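Local coordinates for protein acidocalcisomal pyrophosphatase (PDB 5CUV) that probably hydrolyses inorganic pyrophosphate to phosphate, using magnesium as its cofactor, at residues V157-P162 against R209-T214; M221-F226 against I334-P339; T276-D281 against M327-I332. All blocks are in the same frame, centred on the assembly; numbering follows the deposited sequence.

Interactions 1 and 2 are partly buried, follow one another along the chain and both reach the D-malate; they touch through Arg209 and Arg213 packing against Met221, and both border the second subunit. Interaction 3 is fully buried and nested within the loop closed by interaction 2, and the two share strand 326-335, one carrying the magnesium ligand Asp328 and the other, past the strand's end, the malate-lining His336. Chemistry follows place: interaction 1 joins the loop between helix 132-141 and strand 166-173 to residues 209-214 by apolar side chains alone, interaction 2 stacks polar groups round an anion, and interaction 3 sets a carboxylate against an indole beside the metal site.

Interaction 1: V157-P162 against R209-T214; sequences VDFAVP and RDLVRT. With MLT (D-malate), chain C.
The Phe159 ring meets Val212 at its edge, where CE2 lies 4.1 Å from Val212 CG2, close to the ring plane, while the methyl CG2 of Val161 rests over the centre of one face. Leu211 approaches the same ring corner obliquely. Phe159 and Ala160 are the centres of two successive inverse gamma turns, and these tight turns, each closed by a weak backbone bond and part of the loop between helix 132-141 and strand 166-173, direct Phe159 and Val161 together at residues 209-214. No hydrogen bond joins the two segments; the contact is wholly apolar and modest in area.

Phe159 has CG anti to the backbone N (chi1 166°), which sends the ring outward from the loop until CE2 stands 4.1 Å from Leu211 CG. Val161 closes the other end of the contact, its CG2 lying 3.8 Å from Leu211 CD2 as the two side chains run past each other in opposite directions. That one methyl thus serves both the leucine and the ring face, so Phe159, Val161 and Leu211 form a small cluster, with Val212 added at the ring edge.

The contact lies against the second subunit: Val212 and Arg213 pair in a parallel beta ladder with a strand of that chain, and Asp158 OD1 makes a salt bridge to Arg406 of it. From Val212 the chain leads directly to the ligand pocket. Arg213 stretches its side chain from CG to NE, and its guanidinium brings NH2 to 3.5 Å from O2 of the D-malate, which lies at the guanidinium's edge.

Interaction 2: M221-F226 against I334-P339; sequences MNRYNF and ISHNDP. With MLT (D-malate), chain C.
Arg223 and His336 make the central contact by stacking: the guanidinium lies flat on the imidazole, planes 12° apart and centres 3.7 Å from each other. NH1 of Arg223 sits over the centre of the His336 ring, whereas His336 CG lies toward the rim of the guanidinium. Arg223 CG is anti to the backbone N (chi1 -159°), and a bend at chi2 turns the rest of the chain across the ring, so that CD adds an off-centre CH-pi contact. NH1 and His336 ND1 come near, but through the faces of the groups and without a hydrogen bond.

One hydrogen bond crosses the segments. His336 NE2 donates to Asn222 O over 2.9 Å, with the acceptor nearly in the ring plane and the donor in the carbonyl plane; it therefore fixes the rotation of the ring that Arg223 covers. The Asn222 side-chain amide is engaged elsewhere, ND2 bonding to Val315 O.

Two further hydrogen bonds hold the D-malate: Asn222 N gives one to O2 at 2.8 Å, the straighter of the pair, and Arg223 NH1 gives one to O3 at 3.0 Å. His336 CE1 lies 3.2 Å from malate O4.

His336 is the second residue of a type I beta turn from Ser335 to Asp338, closed by Asp338 N bonding to Ser335 O, and the same corner holds an ST turn in which Asn337 N donates to Ser335 OG over 3.1 Å. Asn222, Arg223 and His336, with Arg213, Lys215 and Lys314, line a basic pocket that here holds D-malate.

Interaction 3: T276-D281 against M327-I332; sequences TWESTD and MDWKVI. With MG (magnesium ion), chain D.
Glu278, in the loop after strand 269-272, approaches Trp329 on strand 326-335 with no hydrogen bond between the two segments, the nearest alpha carbons being Glu278 CA and Asp328 CA at 8.1 Å. Glu278 OE1 comes to the edge of the indole, in its plane, 3.1 Å from Trp329 CD1, so the oxygen meets a carbon of the five-membered ring. The carboxylate is turned 64° from the indole plane. A bend at chi2 (-70°) swings the Glu278 carboxylate round to this edge, and OE2 has a weak hydrogen bond to Ser398 of helix 388-412. Over one face of Trp329 lies CG of Met327, a selenomethionine, and Val394 of the same helix also packs on the indole.

Asp328, between Met327 and Trp329 in the strand, points away from the loop and binds magnesium through OD1 at 2.5 Å; Asp291 and Asp296 complete the protein part of the metal site. Lys330 NZ forms a salt bridge with Asp328 OD2 at 2.8 Å and a second one with Asp296.

Glu278 lies near the metal site without being one of its three ligands, its OE1 6.4 Å from Asp328 OD1. The gathered carboxylates probably create a negative field that favours the metal and is partly offset by Lys330, and the C-H edge of the indole at CD1 probably offers OE1 a mildly favourable, weakly positive neighbour.

Interaction 1: V157-P162 against R209-T214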
loop_
_atom_site.group_PDB
_atom_site.type_symbol
_atom_site.label_atom_id
_atom_site.label_comp_id
_atom_site.label_asym_id
_atom_site.label_seq_id
_atom_site.Cartn_x
_atom_site.Cartn_y
_atom_site.Cartn_z
ATOM N N VAL A 157 -25.188 -11.027 -27.097
ATOM C CA VAL A 157 -24.441 -10.688 -28.273
ATOM C C VAL A 157 -23.688 -11.948 -28.703
ATOM O O VAL A 157 -23.216 -12.027 -29.820
ATOM C CB VAL A 157 -23.440 -9.578 -27.961
ATOM C CG1 VAL A 157 -22.267 -10.144 -27.211
ATOM C CG2 VAL A 157 -22.968 -8.923 -29.215
ATOM N N ASP A 158 -23.574 -12.950 -27.842
ATOM C CA ASP A 158 -22.834 -14.160 -28.243
ATOM C C ASP A 158 -21.588 -13.867 -29.120
ATOM O O ASP A 158 -21.537 -14.161 -30.310
ATOM C CB ASP A 158 -23.762 -15.146 -28.978
ATOM C CG ASP A 158 -24.388 -16.167 -28.039
ATOM O OD1 ASP A 158 -23.870 -16.256 -26.887
ATOM O OD2 ASP A 158 -25.369 -16.869 -28.450
ATOM N N PHE A 159 -20.612 -13.241 -28.478
ATOM C CA PHE A 159 -19.317 -12.852 -29.018
ATOM C C PHE A 159 -18.545 -14.127 -28.651
ATOM O O PHE A 159 -17.732 -14.173 -27.716
ATOM C CB PHE A 159 -18.878 -11.594 -28.237
ATOM C CG PHE A 159 -17.427 -11.194 -28.384
ATOM C CD1 PHE A 159 -16.831 -11.023 -29.637
ATOM C CD2 PHE A 159 -16.677 -10.885 -27.244
ATOM C CE1 PHE A 159 -15.502 -10.538 -29.749
ATOM C CE2 PHE A 159 -15.363 -10.407 -27.343
ATOM C CZ PHE A 159 -14.774 -10.232 -28.600
ATOM N N ALA A 160 -18.904 -15.185 -29.383
ATOM C CA ALA A 160 -18.330 -16.528 -29.232
ATOM C C ALA A 160 -16.928 -16.484 -29.793
ATOM O O ALA A 160 -16.687 -16.820 -30.958
ATOM C CB ALA A 160 -19.180 -17.579 -29.989
ATOM N N VAL A 161 -16.004 -16.066 -28.940
ATOM C CA VAL A 161 -14.631 -15.929 -29.340
ATOM C C VAL A 161 -13.717 -16.693 -28.419
ATOM O O VAL A 161 -13.217 -16.152 -27.436
ATOM C CB VAL A 161 -14.272 -14.468 -29.345
ATOM C CG1 VAL A 161 -15.140 -13.753 -30.406
ATOM C CG2 VAL A 161 -14.529 -13.880 -27.965
ATOM N N PRO A 162 -13.490 -17.983 -28.736
ATOM C CA PRO A 162 -12.649 -18.966 -28.030
ATOM C C PRO A 162 -11.138 -18.851 -28.346
ATOM O O PRO A 162 -10.736 -18.258 -29.350
ATOM C CB PRO A 162 -13.222 -20.281 -28.524
ATOM C CG PRO A 162 -13.475 -19.953 -29.958
ATOM C CD PRO A 162 -14.199 -18.644 -29.850
ATOM N N ARG A 209 -3.688 -6.599 -23.830
ATOM C CA ARG A 209 -5.082 -6.365 -24.067
ATOM C C ARG A 209 -6.157 -7.279 -23.558
ATOM O O ARG A 209 -6.158 -8.436 -23.849
ATOM C CB ARG A 209 -5.293 -6.201 -25.565
ATOM C CG ARG A 209 -5.171 -4.782 -26.050
ATOM C CD ARG A 209 -5.586 -4.727 -27.509
ATOM N NE ARG A 209 -4.640 -3.958 -28.319
ATOM C CZ ARG A 209 -4.172 -4.359 -29.498
ATOM N NH1 ARG A 209 -4.577 -5.534 -30.001
ATOM N NH2 ARG A 209 -3.291 -3.592 -30.155
ATOM N N ASP A 210 -7.111 -6.716 -22.839
ATOM C CA ASP A 210 -8.240 -7.486 -22.355
ATOM C C ASP A 210 -9.298 -7.641 -23.436
ATOM O O ASP A 210 -9.728 -6.654 -24.024
ATOM C CB ASP A 210 -8.864 -6.804 -21.156
ATOM C CG ASP A 210 -7.959 -6.858 -19.945
ATOM O OD1 ASP A 210 -7.484 -8.005 -19.671
ATOM O OD2 ASP A 210 -7.715 -5.789 -19.286
ATOM N N LEU A 211 -9.696 -8.888 -23.680
ATOM C CA LEU A 211 -10.700 -9.242 -24.643
ATOM C C LEU A 211 -11.948 -8.449 -24.384
ATOM O O LEU A 211 -12.596 -7.960 -25.331
ATOM C CB LEU A 211 -11.004 -10.713 -24.521
ATOM C CG LEU A 211 -11.764 -11.353 -25.698
ATOM C CD1 LEU A 211 -10.985 -11.223 -27.025
ATOM C CD2 LEU A 211 -12.010 -12.840 -25.333
ATOM N N VAL A 212 -12.291 -8.314 -23.107
ATOM C CA VAL A 212 -13.449 -7.510 -22.707
ATOM C C VAL A 212 -12.916 -6.687 -21.559
ATOM O O VAL A 212 -12.763 -7.185 -20.436
ATOM C CB VAL A 212 -14.669 -8.398 -22.250
ATOM C CG1 VAL A 212 -15.791 -7.558 -21.728
ATOM C CG2 VAL A 212 -15.182 -9.193 -23.430
ATOM N N ARG A 213 -12.613 -5.429 -21.858
ATOM C CA ARG A 213 -12.048 -4.521 -20.895
ATOM C C ARG A 213 -13.096 -4.015 -19.918
ATOM O O ARG A 213 -14.031 -3.343 -20.338
ATOM C CB ARG A 213 -11.419 -3.366 -21.634
ATOM C CG ARG A 213 -10.735 -2.371 -20.742
ATOM C CD ARG A 213 -9.821 -1.471 -21.547
ATOM N NE ARG A 213 -8.895 -0.789 -20.655
ATOM C CZ ARG A 213 -9.140 0.372 -20.066
ATOM N NH1 ARG A 213 -10.294 1.018 -20.273
ATOM N NH2 ARG A 213 -8.229 0.855 -19.237
ATOM N N THR A 214 -12.917 -4.295 -18.628
ATOM C CA THR A 214 -13.873 -3.895 -17.616
ATOM C C THR A 214 -13.584 -2.592 -16.891
ATOM O O THR A 214 -14.491 -1.996 -16.331
ATOM C CB THR A 214 -14.072 -5.027 -16.559
ATOM O OG1 THR A 214 -12.821 -5.356 -15.952
ATOM C CG2 THR A 214 -14.612 -6.273 -17.203
HETATM C C1 MLT C . -4.944 -0.764 -18.323
HETATM O O1 MLT C . -5.518 -1.848 -18.179
HETATM O O2 MLT C . -4.875 -0.265 -19.438
HETATM C C2 MLT C . -4.321 -0.052 -17.128
HETATM O O3 MLT C . -4.506 -0.759 -15.893
HETATM C C3 MLT C . -4.813 1.412 -17.040
HETATM C C4 MLT C . -4.242 2.119 -15.802
HETATM O O4 MLT C . -3.529 1.531 -15.020
HETATM O O5 MLT C . -4.540 3.406 -15.566
#

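Interaction 2: M221-F226 against I334-P339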
loop_
_atom_site.group_PDB
_atom_site.type_symbol
_atom_site.label_atom_id
_atom_site.label_comp_id
_atom_site.label_asym_id
_atom_site.label_seq_id
_atom_site.Cartn_x
_atom_site.Cartn_y
_atom_site.Cartn_z
HETATM N N MSE A 221 -6.144 3.384 -21.757
HETATM C CA MSE A 221 -5.337 2.178 -21.722
HETATM C C MSE A 221 -3.850 2.438 -21.544
HETATM O O MSE A 221 -3.214 3.200 -22.273
HETATM C CB MSE A 221 -5.547 1.399 -23.019
HETATM C CG MSE A 221 -6.944 0.817 -23.163
HETATM SE SE MSE A 221 -7.260 -0.087 -24.824
HETATM C CE MSE A 221 -6.171 -1.670 -24.491
ATOM N N ASN A 222 -3.282 1.797 -20.545
ATOM C CA ASN A 222 -1.891 1.948 -20.327
ATOM C C ASN A 222 -1.406 0.691 -19.664
ATOM O O ASN A 222 -1.257 0.615 -18.450
ATOM C CB ASN A 222 -1.578 3.191 -19.495
ATOM C CG ASN A 222 -0.104 3.544 -19.560
ATOM O OD1 ASN A 222 0.722 2.729 -20.021
ATOM N ND2 ASN A 222 0.245 4.734 -19.118
ATOM N N ARG A 223 -1.126 -0.292 -20.505
ATOM C CA ARG A 223 -0.683 -1.588 -20.079
ATOM C C ARG A 223 0.244 -2.231 -21.120
ATOM O O ARG A 223 -0.196 -2.768 -22.159
ATOM C CB ARG A 223 -1.900 -2.445 -19.885
ATOM C CG ARG A 223 -1.619 -3.585 -19.002
ATOM C CD ARG A 223 -2.744 -3.676 -17.972
ATOM N NE ARG A 223 -2.388 -4.650 -16.960
ATOM C CZ ARG A 223 -2.607 -4.474 -15.670
ATOM N NH1 ARG A 223 -3.199 -3.349 -15.254
ATOM N NH2 ARG A 223 -2.197 -5.423 -14.810
ATOM N N TYR A 224 1.533 -2.259 -20.816
ATOM C CA TYR A 224 2.462 -2.801 -21.778
ATOM C C TYR A 224 3.323 -3.898 -21.206
ATOM O O TYR A 224 3.503 -3.971 -19.996
ATOM C CB TYR A 224 3.370 -1.668 -22.275
ATOM C CG TYR A 224 2.701 -0.534 -23.011
ATOM C CD1 TYR A 224 1.996 0.459 -22.340
ATOM C CD2 TYR A 224 2.866 -0.390 -24.400
ATOM C CE1 TYR A 224 1.485 1.563 -23.029
ATOM C CE2 TYR A 224 2.357 0.722 -25.109
ATOM C CZ TYR A 224 1.662 1.689 -24.422
ATOM O OH TYR A 224 1.048 2.718 -25.145
ATOM N N ASN A 225 3.859 -4.745 -22.075
ATOM C CA ASN A 225 4.760 -5.769 -21.623
ATOM C C ASN A 225 6.184 -5.218 -21.658
ATOM O O ASN A 225 6.505 -4.448 -22.522
ATOM C CB ASN A 225 4.653 -7.020 -22.494
ATOM C CG ASN A 225 3.473 -7.938 -22.052
ATOM O OD1 ASN A 225 3.142 -8.034 -20.840
ATOM N ND2 ASN A 225 2.841 -8.610 -23.032
ATOM N N PHE A 226 7.013 -5.592 -20.695
ATOM C CA PHE A 226 8.391 -5.128 -20.592
ATOM C C PHE A 226 9.322 -6.367 -20.378
ATOM O O PHE A 226 8.983 -7.320 -19.678
ATOM C CB PHE A 226 8.457 -4.144 -19.398
ATOM C CG PHE A 226 9.823 -3.988 -18.787
ATOM C CD1 PHE A 226 10.225 -4.810 -17.755
ATOM C CD2 PHE A 226 10.708 -3.010 -19.244
ATOM C CE1 PHE A 226 11.502 -4.664 -17.166
ATOM C CE2 PHE A 226 11.984 -2.848 -18.676
ATOM C CZ PHE A 226 12.383 -3.677 -17.626
ATOM N N ILE A 334 6.519 1.786 -14.905
ATOM C CA ILE A 334 6.497 1.153 -13.612
ATOM C C ILE A 334 5.617 -0.079 -13.668
ATOM O O ILE A 334 4.568 -0.088 -14.294
ATOM C CB ILE A 334 5.973 2.112 -12.459
ATOM C CG1 ILE A 334 6.105 1.370 -11.107
ATOM C CG2 ILE A 334 4.491 2.608 -12.720
ATOM C CD1 ILE A 334 5.638 2.116 -9.965
ATOM N N SER A 335 6.062 -1.146 -13.024
ATOM C CA SER A 335 5.293 -2.352 -12.978
ATOM C C SER A 335 3.888 -2.159 -12.320
ATOM O O SER A 335 3.784 -1.581 -11.256
ATOM C CB SER A 335 6.105 -3.339 -12.193
ATOM O OG SER A 335 5.285 -4.317 -11.624
ATOM N N HIS A 336 2.827 -2.642 -12.969
ATOM C CA HIS A 336 1.463 -2.598 -12.447
ATOM C C HIS A 336 1.350 -3.298 -11.078
ATOM O O HIS A 336 0.410 -3.055 -10.283
ATOM C CB HIS A 336 0.493 -3.279 -13.426
ATOM C CG HIS A 336 -0.065 -2.350 -14.460
ATOM N ND1 HIS A 336 -0.909 -1.305 -14.131
ATOM C CD2 HIS A 336 0.226 -2.207 -15.779
ATOM C CE1 HIS A 336 -1.097 -0.546 -15.199
ATOM N NE2 HIS A 336 -0.415 -1.069 -16.211
ATOM N N ASN A 337 2.319 -4.156 -10.780
ATOM C CA ASN A 337 2.278 -4.799 -9.491
ATOM C C ASN A 337 2.993 -4.061 -8.343
ATOM O O ASN A 337 3.007 -4.520 -7.212
ATOM C CB ASN A 337 2.776 -6.222 -9.587
ATOM C CG ASN A 337 1.946 -7.140 -8.711
ATOM O OD1 ASN A 337 0.724 -7.349 -8.999
ATOM N ND2 ASN A 337 2.554 -7.666 -7.618
ATOM N N ASP A 338 3.574 -2.911 -8.627
ATOM C CA ASP A 338 4.247 -2.164 -7.578
ATOM C C ASP A 338 3.160 -1.503 -6.698
ATOM O O ASP A 338 2.096 -1.105 -7.198
ATOM C CB ASP A 338 5.150 -1.099 -8.170
ATOM C CG ASP A 338 6.093 -0.507 -7.148
ATOM O OD1 ASP A 338 7.147 -1.133 -6.925
ATOM O OD2 ASP A 338 5.791 0.574 -6.553
ATOM N N PRO A 339 3.417 -1.384 -5.375
ATOM C CA PRO A 339 2.434 -0.773 -4.476
ATOM C C PRO A 339 2.047 0.663 -4.797
ATOM O O PRO A 339 0.970 1.066 -4.415
ATOM C CB PRO A 339 3.086 -0.890 -3.106
ATOM C CG PRO A 339 3.946 -2.075 -3.270
ATOM C CD PRO A 339 4.555 -1.914 -4.608
HETATM C C1 MLT C . -4.944 -0.764 -18.323
HETATM O O1 MLT C . -5.518 -1.848 -18.179
HETATM O O2 MLT C . -4.875 -0.265 -19.438
HETATM C C2 MLT C . -4.321 -0.052 -17.128
HETATM O O3 MLT C . -4.506 -0.759 -15.893
HETATM C C3 MLT C . -4.813 1.412 -17.040
HETATM C C4 MLT C . -4.242 2.119 -15.802
HETATM O O4 MLT C . -3.529 1.531 -15.020
HETATM O O5 MLT C . -4.540 3.406 -15.566
#

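Interaction 3: T276-D281 against M327-I332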
loop_
_atom_site.group_PDB
_atom_site.type_symbol
_atom_site.label_atom_id
_atom_site.label_comp_id
_atom_site.label_asym_id
_atom_site.label_seq_id
_atom_site.Cartn_x
_atom_site.Cartn_y
_atom_site.Cartn_z
ATOM N N THR A 276 8.835 -3.751 -31.024
ATOM C CA THR A 276 9.156 -2.380 -31.349
ATOM C C THR A 276 10.475 -2.349 -32.091
ATOM O O THR A 276 11.278 -3.284 -32.009
ATOM C CB THR A 276 9.265 -1.474 -30.106
ATOM O OG1 THR A 276 10.269 -1.959 -29.199
ATOM C CG2 THR A 276 7.945 -1.401 -29.420
ATOM N N TRP A 277 10.711 -1.256 -32.803
ATOM C CA TRP A 277 11.938 -1.142 -33.575
ATOM C C TRP A 277 12.322 0.335 -33.879
ATOM O O TRP A 277 11.565 1.084 -34.510
ATOM C CB TRP A 277 11.764 -1.996 -34.838
ATOM C CG TRP A 277 13.028 -2.380 -35.439
ATOM C CD1 TRP A 277 14.060 -2.984 -34.825
ATOM C CD2 TRP A 277 13.439 -2.115 -36.772
ATOM N NE1 TRP A 277 15.116 -3.111 -35.682
ATOM C CE2 TRP A 277 14.763 -2.582 -36.894
ATOM C CE3 TRP A 277 12.813 -1.527 -37.883
ATOM C CZ2 TRP A 277 15.509 -2.481 -38.101
ATOM C CZ3 TRP A 277 13.539 -1.422 -39.104
ATOM C CH2 TRP A 277 14.890 -1.901 -39.198
ATOM N N GLU A 278 13.477 0.757 -33.359
ATOM C CA GLU A 278 14.009 2.122 -33.558
ATOM C C GLU A 278 14.868 1.953 -34.773
ATOM O O GLU A 278 16.094 1.743 -34.621
ATOM C CB GLU A 278 14.956 2.502 -32.430
ATOM C CG GLU A 278 14.312 2.499 -31.116
ATOM C CD GLU A 278 13.362 3.633 -31.061
ATOM O OE1 GLU A 278 13.810 4.732 -30.597
ATOM O OE2 GLU A 278 12.198 3.411 -31.516
ATOM N N SER A 279 14.261 2.045 -35.961
ATOM C CA SER A 279 15.011 1.780 -37.185
ATOM C C SER A 279 16.089 2.795 -37.474
ATOM O O SER A 279 15.878 3.984 -37.271
ATOM C CB SER A 279 14.060 1.676 -38.392
ATOM O OG SER A 279 14.768 1.202 -39.534
ATOM N N THR A 280 17.245 2.315 -37.917
ATOM C CA THR A 280 18.319 3.215 -38.257
ATOM C C THR A 280 17.972 3.822 -39.599
ATOM O O THR A 280 18.552 4.830 -39.999
ATOM C CB THR A 280 19.671 2.511 -38.282
ATOM O OG1 THR A 280 20.061 2.214 -36.932
ATOM C CG2 THR A 280 20.744 3.406 -38.890
ATOM N N ASP A 281 17.019 3.211 -40.300
ATOM C CA ASP A 281 16.528 3.795 -41.555
ATOM C C ASP A 281 15.387 4.678 -41.108
ATOM O O ASP A 281 14.531 4.240 -40.338
ATOM C CB ASP A 281 15.912 2.760 -42.519
ATOM C CG ASP A 281 16.928 1.778 -43.063
ATOM O OD1 ASP A 281 17.885 2.249 -43.728
ATOM O OD2 ASP A 281 16.771 0.542 -42.823
HETATM N N MSE A 327 19.189 8.435 -32.041
HETATM C CA MSE A 327 18.184 8.751 -31.031
HETATM C C MSE A 327 18.077 7.506 -30.233
HETATM O O MSE A 327 17.944 6.441 -30.781
HETATM C CB MSE A 327 16.848 9.127 -31.669
HETATM C CG MSE A 327 15.783 9.529 -30.661
HETATM SE SE MSE A 327 16.163 11.149 -29.709
HETATM C CE MSE A 327 15.771 12.412 -31.141
ATOM N N ASP A 328 18.108 7.637 -28.926
ATOM C CA ASP A 328 18.025 6.468 -28.071
ATOM C C ASP A 328 17.087 6.717 -26.872
ATOM O O ASP A 328 17.493 7.038 -25.766
ATOM C CB ASP A 328 19.470 6.122 -27.679
ATOM C CG ASP A 328 19.575 5.060 -26.589
ATOM O OD1 ASP A 328 18.756 4.089 -26.619
ATOM O OD2 ASP A 328 20.526 5.215 -25.738
ATOM N N TRP A 329 15.806 6.614 -27.179
ATOM C CA TRP A 329 14.722 6.776 -26.234
ATOM C C TRP A 329 14.801 5.760 -25.077
ATOM O O TRP A 329 15.224 4.619 -25.207
ATOM C CB TRP A 329 13.363 6.580 -26.930
ATOM C CG TRP A 329 12.943 7.610 -28.007
ATOM C CD1 TRP A 329 12.833 7.387 -29.367
ATOM C CD2 TRP A 329 12.637 9.022 -27.815
ATOM N NE1 TRP A 329 12.501 8.542 -30.005
ATOM C CE2 TRP A 329 12.379 9.567 -29.099
ATOM C CE3 TRP A 329 12.558 9.862 -26.694
ATOM C CZ2 TRP A 329 12.057 10.928 -29.302
ATOM C CZ3 TRP A 329 12.229 11.223 -26.901
ATOM C CH2 TRP A 329 11.986 11.734 -28.207
ATOM N N LYS A 330 14.377 6.203 -23.918
ATOM C CA LYS A 330 14.341 5.365 -22.754
ATOM C C LYS A 330 12.951 5.625 -22.174
ATOM O O LYS A 330 12.683 6.716 -21.658
ATOM C CB LYS A 330 15.474 5.787 -21.829
ATOM C CG LYS A 330 16.783 5.705 -22.592
ATOM C CD LYS A 330 17.878 5.033 -21.866
ATOM C CE LYS A 330 19.094 4.958 -22.772
ATOM N NZ LYS A 330 19.103 3.812 -23.709
ATOM N N VAL A 331 12.047 4.649 -22.352
ATOM C CA VAL A 331 10.688 4.776 -21.825
ATOM C C VAL A 331 10.751 4.599 -20.323
ATOM O O VAL A 331 11.398 3.666 -19.834
ATOM C CB VAL A 331 9.741 3.695 -22.386
ATOM C CG1 VAL A 331 8.407 3.649 -21.614
ATOM C CG2 VAL A 331 9.465 3.980 -23.778
ATOM N N ILE A 332 10.116 5.502 -19.597
ATOM C CA ILE A 332 10.071 5.403 -18.143
ATOM C C ILE A 332 8.733 4.761 -17.821
ATOM O O ILE A 332 7.698 5.287 -18.199
ATOM C CB ILE A 332 10.097 6.791 -17.466
ATOM C CG1 ILE A 332 11.237 7.630 -18.034
ATOM C CG2 ILE A 332 10.214 6.625 -15.998
ATOM C CD1 ILE A 332 12.581 6.993 -17.804
HETATM MG MG MG D . 18.064 1.918 -27.559
#